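Alanine racemase 1 (Caldanaerobacter subterraneus subsp. tengcongensis MB4, PDB 4Y2W) belongs to the alanine racemase family, pairing an N-terminal TIM-type barrel with a C-terminal domain built largely of beta strands. Local coordinates at residues 359-362 and 363-367; 347-350 and 351-355; 52-55 and 56-59. The protein carries 1 engineered substitution. One frame throughout, in Å; residues are numbered along the deposited sequence.

Contact 1. Residues 359-362 and 363-367; sequences PQEV and FSRIS
Glu-361 and Arg-365, one helical turn apart, lie side by side and point the same way. Their salt bridge runs from Glu-361 OE2 to Arg-365 NH1 at 2.8 Å, yet the two flat groups are not coplanar: the carboxylate plane is turned 53° from the guanidinium, and Glu-361 CD sits over one face of it, toward the rim. Glu-361 reaches there on an extended chain, its CG anti to the backbone N (chi1 -171°), while Arg-365 bends at chi2 and chi3 to come alongside. Both charges have further partners. Glu-361 OE1 bonds to Thr-357 OG1, Arg-293 N of the second subunit donates to Glu-361 OE2, and Asp-292 of the second subunit forms a salt bridge with Arg-365 NH2, so the ion pair is buried but well supplied with polar company.

Ser-364 OG donates to Glu-361 O at 2.8 Å; a short hydroxyl side chain can fold back onto its own helix in this way. Phe-363 N donates to Pro-359 O at 3.2 Å, an ordinary helical bond. Proline suits this first helical position, where an N-H is not needed. The Phe-363 ring packs edge-to-face with His-46, and Val-362 turns to helix 348-354. This is an i to i+4 salt bridge on a short helix at the dimer interface, beside the pocket where Gln-360 touches bound alanine.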
loop_
_atom_site.group_PDB
_atom_site.type_symbol
_atom_site.label_atom_id
_atom_site.label_comp_id
_atom_site.label_asym_id
_atom_site.label_seq_id
_atom_site.Cartn_x
_atom_site.Cartn_y
_atom_site.Cartn_z
ATOM N N PRO A 359 -3.211 -9.405 11.401
ATOM C CA PRO A 359 -4.007 -8.191 11.183
ATOM C C PRO A 359 -3.214 -6.935 10.830
ATOM O O PRO A 359 -3.719 -6.081 10.103
ATOM C CB PRO A 359 -4.712 -7.996 12.524
ATOM C CG PRO A 359 -4.870 -9.375 13.057
ATOM C CD PRO A 359 -3.651 -10.128 12.611
ATOM N N GLN A 360 -1.991 -6.816 11.338
ATOM C CA GLN A 360 -1.183 -5.629 11.083
ATOM C C GLN A 360 -0.867 -5.453 9.596
ATOM O O GLN A 360 -0.975 -4.342 9.079
ATOM C CB GLN A 360 0.105 -5.654 11.907
ATOM C CG GLN A 360 -0.115 -5.489 13.407
ATOM C CD GLN A 360 -0.066 -6.798 14.182
ATOM O OE1 GLN A 360 -0.553 -7.828 13.723
ATOM N NE2 GLN A 360 0.527 -6.757 15.366
ATOM N N GLU A 361 -0.491 -6.535 8.913
ATOM C CA GLU A 361 -0.152 -6.451 7.487
ATOM C C GLU A 361 -1.371 -6.167 6.601
ATOM O O GLU A 361 -1.250 -5.489 5.578
ATOM C CB GLU A 361 0.556 -7.717 7.000
ATOM C CG GLU A 361 1.123 -7.585 5.589
ATOM C CD GLU A 361 1.905 -8.803 5.133
ATOM O OE1 GLU A 361 1.486 -9.947 5.418
ATOM O OE2 GLU A 361 2.942 -8.615 4.467
ATOM N N VAL A 362 -2.535 -6.683 6.993
ATOM C CA VAL A 362 -3.770 -6.451 6.247
ATOM C C VAL A 362 -4.127 -4.962 6.261
ATOM O O VAL A 362 -4.394 -4.375 5.212
ATOM C CB VAL A 362 -4.942 -7.282 6.811
ATOM C CG1 VAL A 362 -6.258 -6.890 6.143
ATOM C CG2 VAL A 362 -4.673 -8.770 6.627
ATOM N N PHE A 363 -4.126 -4.363 7.448
ATOM C CA PHE A 363 -4.373 -2.931 7.592
ATOM C C PHE A 363 -3.376 -2.091 6.791
ATOM O O PHE A 363 -3.758 -1.111 6.146
ATOM C CB PHE A 363 -4.316 -2.508 9.065
ATOM C CG PHE A 363 -5.578 -2.794 9.849
ATOM C CD1 PHE A 363 -6.838 -2.478 9.337
ATOM C CD2 PHE A 363 -5.502 -3.333 11.130
ATOM C CE1 PHE A 363 -7.990 -2.727 10.073
ATOM C CE2 PHE A 363 -6.651 -3.576 11.870
ATOM C CZ PHE A 363 -7.895 -3.272 11.342
ATOM N N SER A 364 -2.103 -2.479 6.823
ATOM C CA SER A 364 -1.051 -1.743 6.118
ATOM C C SER A 364 -1.130 -1.881 4.592
ATOM O O SER A 364 -0.513 -1.112 3.859
ATOM C CB SER A 364 0.330 -2.194 6.608
ATOM O OG SER A 364 0.663 -3.491 6.135
ATOM N N ARG A 365 -1.885 -2.867 4.124
ATOM C CA ARG A 365 -2.061 -3.113 2.700
ATOM C C ARG A 365 -3.036 -2.112 2.065
ATOM O O ARG A 365 -3.020 -1.918 0.850
ATOM C CB ARG A 365 -2.584 -4.537 2.492
ATOM C CG ARG A 365 -1.785 -5.378 1.511
ATOM C CD ARG A 365 -0.379 -5.664 2.020
ATOM N NE ARG A 365 0.047 -7.024 1.707
ATOM C CZ ARG A 365 1.261 -7.517 1.957
ATOM N NH1 ARG A 365 2.212 -6.761 2.516
ATOM N NH2 ARG A 365 1.526 -8.778 1.636
ATOM N N ILE A 366 -3.875 -1.479 2.884
ATOM C CA ILE A 366 -4.892 -0.550 2.383
ATOM C C ILE A 366 -4.221 0.711 1.833
ATOM O O ILE A 366 -3.716 1.538 2.590
ATOM C CB ILE A 366 -5.913 -0.176 3.476
ATOM C CG1 ILE A 366 -6.652 -1.424 3.965
ATOM C CG2 ILE A 366 -6.916 0.837 2.938
ATOM C CD1 ILE A 366 -7.382 -1.231 5.277
ATOM N N SER A 367 -4.252 0.860 0.514
ATOM C CA SER A 367 -3.336 1.761 -0.180
ATOM C C SER A 367 -3.744 3.223 -0.134
ATOM O O SER A 367 -4.825 3.583 0.339
ATOM C CB SER A 367 -3.177 1.338 -1.644
ATOM O OG SER A 367 -4.209 1.879 -2.451
#

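Contact 2. Residues 347-350 and 351-355; sequences SVES and MADKI
Asp-353 N donates to Glu-349 O at 2.9 Å, the shortest of the four i to i+4 backbone bonds that tie 347-350 to 351-355. The two acidic side chains of this pair cross obliquely, with their carboxylate planes 68° apart and Glu-349 OE1 standing 4.9 Å from Asp-353 OD1. Two like charges so near would be expected to repel, but basic residues probably offset this: Asp-353 OD1 forms a salt bridge with Lys-236, and Glu-349 OE1 one with Arg-240.

At its N-terminal end the helix is capped. Ser-347, the N-cap, accepts a bond from Ser-350 N on its OG at 3.0 Å and 164°. Its chi1 of 79° swings OG back to the first turn, whose amide groups lack helical acceptors; serine, small and polar, is well suited to the task. Met-351 N meanwhile binds Ser-347 O at 3.2 Å.

The apolar residues occupy other faces. Met-351 carries its sulfur away from 347-350, and its side chain packs on Leu-295 and Tyr-299. Helix 348-354 follows strand 345-346 and lies against helix 359-365, onto which Val-348, Met-351 and the compact Ala-352 all pack through Val-362.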
loop_
_atom_site.group_PDB
_atom_site.type_symbol
_atom_site.label_atom_id
_atom_site.label_comp_id
_atom_site.label_asym_id
_atom_site.label_seq_id
_atom_site.Cartn_x
_atom_site.Cartn_y
_atom_site.Cartn_z
ATOM N N SER A 347 -14.200 -10.080 9.766
ATOM C CA SER A 347 -13.218 -9.372 10.582
ATOM C C SER A 347 -11.869 -9.286 9.886
ATOM O O SER A 347 -11.564 -10.073 8.987
ATOM C CB SER A 347 -13.044 -10.053 11.945
ATOM O OG SER A 347 -12.211 -11.199 11.849
ATOM N N VAL A 348 -11.073 -8.315 10.316
ATOM C CA VAL A 348 -9.698 -8.182 9.858
ATOM C C VAL A 348 -8.862 -9.427 10.177
ATOM O O VAL A 348 -7.963 -9.777 9.417
ATOM C CB VAL A 348 -9.026 -6.921 10.455
ATOM C CG1 VAL A 348 -8.863 -7.038 11.969
ATOM C CG2 VAL A 348 -7.687 -6.653 9.772
ATOM N N GLU A 349 -9.163 -10.092 11.291
ATOM C CA GLU A 349 -8.454 -11.318 11.666
ATOM C C GLU A 349 -8.780 -12.480 10.721
ATOM O O GLU A 349 -7.890 -13.248 10.348
ATOM C CB GLU A 349 -8.757 -11.711 13.115
ATOM C CG GLU A 349 -7.805 -12.774 13.656
ATOM C CD GLU A 349 -7.995 -13.069 15.131
ATOM O OE1 GLU A 349 -7.213 -13.884 15.677
ATOM O OE2 GLU A 349 -8.921 -12.496 15.743
ATOM N N SER A 350 -10.052 -12.605 10.342
ATOM C CA SER A 350 -10.469 -13.620 9.369
ATOM C C SER A 350 -9.720 -13.461 8.047
ATOM O O SER A 350 -9.290 -14.451 7.452
ATOM C CB SER A 350 -11.973 -13.539 9.110
ATOM O OG SER A 350 -12.709 -13.798 10.286
ATOM N N MET A 351 -9.570 -12.216 7.595
ATOM C CA MET A 351 -8.838 -11.925 6.367
ATOM C C MET A 351 -7.358 -12.282 6.506
ATOM O O MET A 351 -6.776 -12.892 5.611
ATOM C CB MET A 351 -8.994 -10.453 5.981
ATOM C CG MET A 351 -8.224 -10.062 4.727
ATOM S SD MET A 351 -8.933 -8.661 3.840
ATOM C CE MET A 351 -10.335 -9.453 3.056
ATOM N N ALA A 352 -6.763 -11.908 7.637
ATOM C CA ALA A 352 -5.358 -12.211 7.924
ATOM C C ALA A 352 -5.079 -13.716 7.927
ATOM O O ALA A 352 -4.040 -14.163 7.437
ATOM C CB ALA A 352 -4.955 -11.603 9.257
ATOM N N ASP A 353 -6.010 -14.489 8.480
ATOM C CA ASP A 353 -5.888 -15.946 8.511
ATOM C C ASP A 353 -5.906 -16.524 7.101
ATOM O O ASP A 353 -5.026 -17.303 6.739
ATOM C CB ASP A 353 -7.018 -16.570 9.333
ATOM C CG ASP A 353 -6.979 -16.163 10.793
ATOM O OD1 ASP A 353 -5.958 -15.601 11.239
ATOM O OD2 ASP A 353 -7.979 -16.404 11.502
ATOM N N LYS A 354 -6.895 -16.119 6.308
ATOM C CA LYS A 354 -7.081 -16.645 4.953
ATOM C C LYS A 354 -5.834 -16.505 4.069
ATOM O O LYS A 354 -5.529 -17.407 3.293
ATOM C CB LYS A 354 -8.289 -15.973 4.281
ATOM C CG LYS A 354 -8.630 -16.486 2.881
ATOM C CD LYS A 354 -9.186 -17.907 2.879
ATOM C CE LYS A 354 -10.620 -17.971 3.386
ATOM N NZ LYS A 354 -11.252 -19.289 3.093
ATOM N N ILE A 355 -5.115 -15.390 4.193
ATOM C CA ILE A 355 -3.871 -15.195 3.426
ATOM C C ILE A 355 -2.599 -15.414 4.259
ATOM O O ILE A 355 -1.525 -14.937 3.894
ATOM C CB ILE A 355 -3.827 -13.822 2.704
ATOM C CG1 ILE A 355 -4.178 -12.670 3.652
ATOM C CG2 ILE A 355 -4.775 -13.829 1.516
ATOM C CD1 ILE A 355 -3.688 -11.316 3.180
#

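Contact 3. Residues 52-55 and 56-59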
loop_
_atom_site.group_PDB
_atom_site.type_symbol
_atom_site.label_atom_id
_atom_site.label_comp_id
_atom_site.label_asym_id
_atom_site.label_seq_id
_atom_site.Cartn_x
_atom_site.Cartn_y
_atom_site.Cartn_z
ATOM N N ALA A 52 -4.205 10.524 15.938
ATOM C CA ALA A 52 -3.378 11.226 16.915
ATOM C C ALA A 52 -4.145 12.383 17.543
ATOM O O ALA A 52 -4.088 12.588 18.753
ATOM C CB ALA A 52 -2.099 11.733 16.267
ATOM N N LYS A 53 -4.863 13.132 16.711
ATOM C CA LYS A 53 -5.673 14.255 17.177
ATOM C C LYS A 53 -6.637 13.797 18.269
ATOM O O LYS A 53 -6.713 14.416 19.330
ATOM C CB LYS A 53 -6.456 14.883 16.011
ATOM C CG LYS A 53 -7.185 16.183 16.350
ATOM C CD LYS A 53 -8.488 16.329 15.563
ATOM C CE LYS A 53 -9.300 17.553 15.980
ATOM N NZ LYS A 53 -8.995 18.754 15.152
ATOM N N PHE A 54 -7.350 12.704 18.014
ATOM C CA PHE A 54 -8.389 12.238 18.933
ATOM C C PHE A 54 -7.855 11.489 20.159
ATOM O O PHE A 54 -8.493 11.504 21.215
ATOM C CB PHE A 54 -9.448 11.417 18.186
ATOM C CG PHE A 54 -10.556 12.260 17.622
ATOM C CD1 PHE A 54 -10.331 13.077 16.522
ATOM C CD2 PHE A 54 -11.810 12.275 18.217
ATOM C CE1 PHE A 54 -11.345 13.875 16.014
ATOM C CE2 PHE A 54 -12.827 13.071 17.714
ATOM C CZ PHE A 54 -12.595 13.873 16.613
ATOM N N LEU A 55 -6.695 10.846 20.033
ATOM C CA LEU A 55 -6.037 10.236 21.192
ATOM C C LEU A 55 -5.382 11.302 22.082
ATOM O O LEU A 55 -5.294 11.130 23.303
ATOM C CB LEU A 55 -5.010 9.188 20.754
ATOM C CG LEU A 55 -5.580 7.900 20.148
ATOM C CD1 LEU A 55 -4.455 7.020 19.626
ATOM C CD2 LEU A 55 -6.429 7.134 21.151
ATOM N N GLU A 56 -4.937 12.403 21.476
ATOM C CA GLU A 56 -4.423 13.546 22.233
ATOM C C GLU A 56 -5.518 14.191 23.092
ATOM O O GLU A 56 -5.251 14.591 24.225
ATOM C CB GLU A 56 -3.802 14.586 21.295
ATOM C CG GLU A 56 -3.176 15.776 22.008
ATOM C CD GLU A 56 -2.470 16.727 21.058
ATOM O OE1 GLU A 56 -3.068 17.090 20.024
ATOM O OE2 GLU A 56 -1.321 17.123 21.350
ATOM N N LYS A 57 -6.737 14.294 22.556
ATOM C CA LYS A 57 -7.889 14.770 23.335
ATOM C C LYS A 57 -8.172 13.826 24.505
ATOM O O LYS A 57 -8.525 14.267 25.601
ATOM C CB LYS A 57 -9.155 14.865 22.472
ATOM C CG LYS A 57 -9.148 15.923 21.373
ATOM C CD LYS A 57 -10.417 15.812 20.529
ATOM C CE LYS A 57 -10.337 16.572 19.210
ATOM N NZ LYS A 57 -10.753 17.999 19.316
ATOM N N GLU A 58 -8.009 12.527 24.262
ATOM C CA GLU A 58 -8.305 11.498 25.260
ATOM C C GLU A 58 -7.273 11.443 26.394
ATOM O O GLU A 58 -7.504 10.786 27.406
ATOM C CB GLU A 58 -8.417 10.125 24.581
ATOM C CG GLU A 58 -9.351 9.152 25.284
ATOM C CD GLU A 58 -10.808 9.587 25.245
ATOM O OE1 GLU A 58 -11.546 9.269 26.205
ATOM O OE2 GLU A 58 -11.221 10.242 24.262
ATOM N N GLY A 59 -6.136 12.113 26.211
ATOM C CA GLY A 59 -5.148 12.286 27.277
ATOM C C GLY A 59 -4.030 11.258 27.271
ATOM O O GLY A 59 -3.530 10.880 28.328
#
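Lys-57 lays its CE over one face of the Phe-54 ring, on a helix that closes in a Schellman motif at Gly-59. The CE atom stands 4.3 Å from the ring centroid and only 8° off the normal, a CH-pi contact centred on the face. The lysine chain runs extended as far as CE and bends at chi4 (-88°), which leaves Lys-57 NZ farther out, 5.5 Å from the same centroid, so any cation-pi attraction is weak at most. Beside this pair runs Lys-53, pointing the same way as Lys-57; Lys-53 CE touches Lys-57 CE at 3.5 Å, while Lys-53 NZ and Lys-57 NZ are 4.6 Å apart. Both lysines are exposed, where water can screen their like charges and their aliphatic parts can still pack.

What holds these groups in place is the backbone and the inner face of the helix. Lys-57 N bonds to Lys-53 O, and Glu-56 N to Ala-52 O at 2.9 Å. Ala-52 and Leu-55, both apolar, pack on Phe-63 of strand 62-65, the next strand of the TIM-type barrel, so helix 48-58 covers the outside of that barrel. Phe-54 also meets Tyr-376. The acids reach other partners: Glu-56 OE2 accepts from Lys-80 N and Thr-81 N, and Glu-58 pairs with Arg-23 of helix 15-28.

Gly-59 leaves the helix with a phi of 95°, at which a CB would press on the carbonyl O of Glu-58, and its N makes two weak bonds back, to Leu-55 O at 3.2 Å and to Glu-56 O at 3.3 Å.

How the contacts relate
Along the chain the order is contact 3, contact 2, contact 1. Contact 3 belongs to the N-terminal TIM-type barrel domain, whereas contacts 1 and 2 lie on successive helices, 359-365 and 348-354, of the C-terminal domain. These two helices touch directly: their contact centres are about 11 Å apart, and Phe-363 CZ packs on Val-348 CG2 at 3.7 Å. Contact 3 stands alone, its centre about 23 Å from that of contact 1 and about 29 Å from that of contact 2, on the other side of the chain's centre from contact 2. Contact 1 borders the bound alanine and the second subunit, and contact 2 packs behind it; contact 3 belongs to the barrel's outer helical layer.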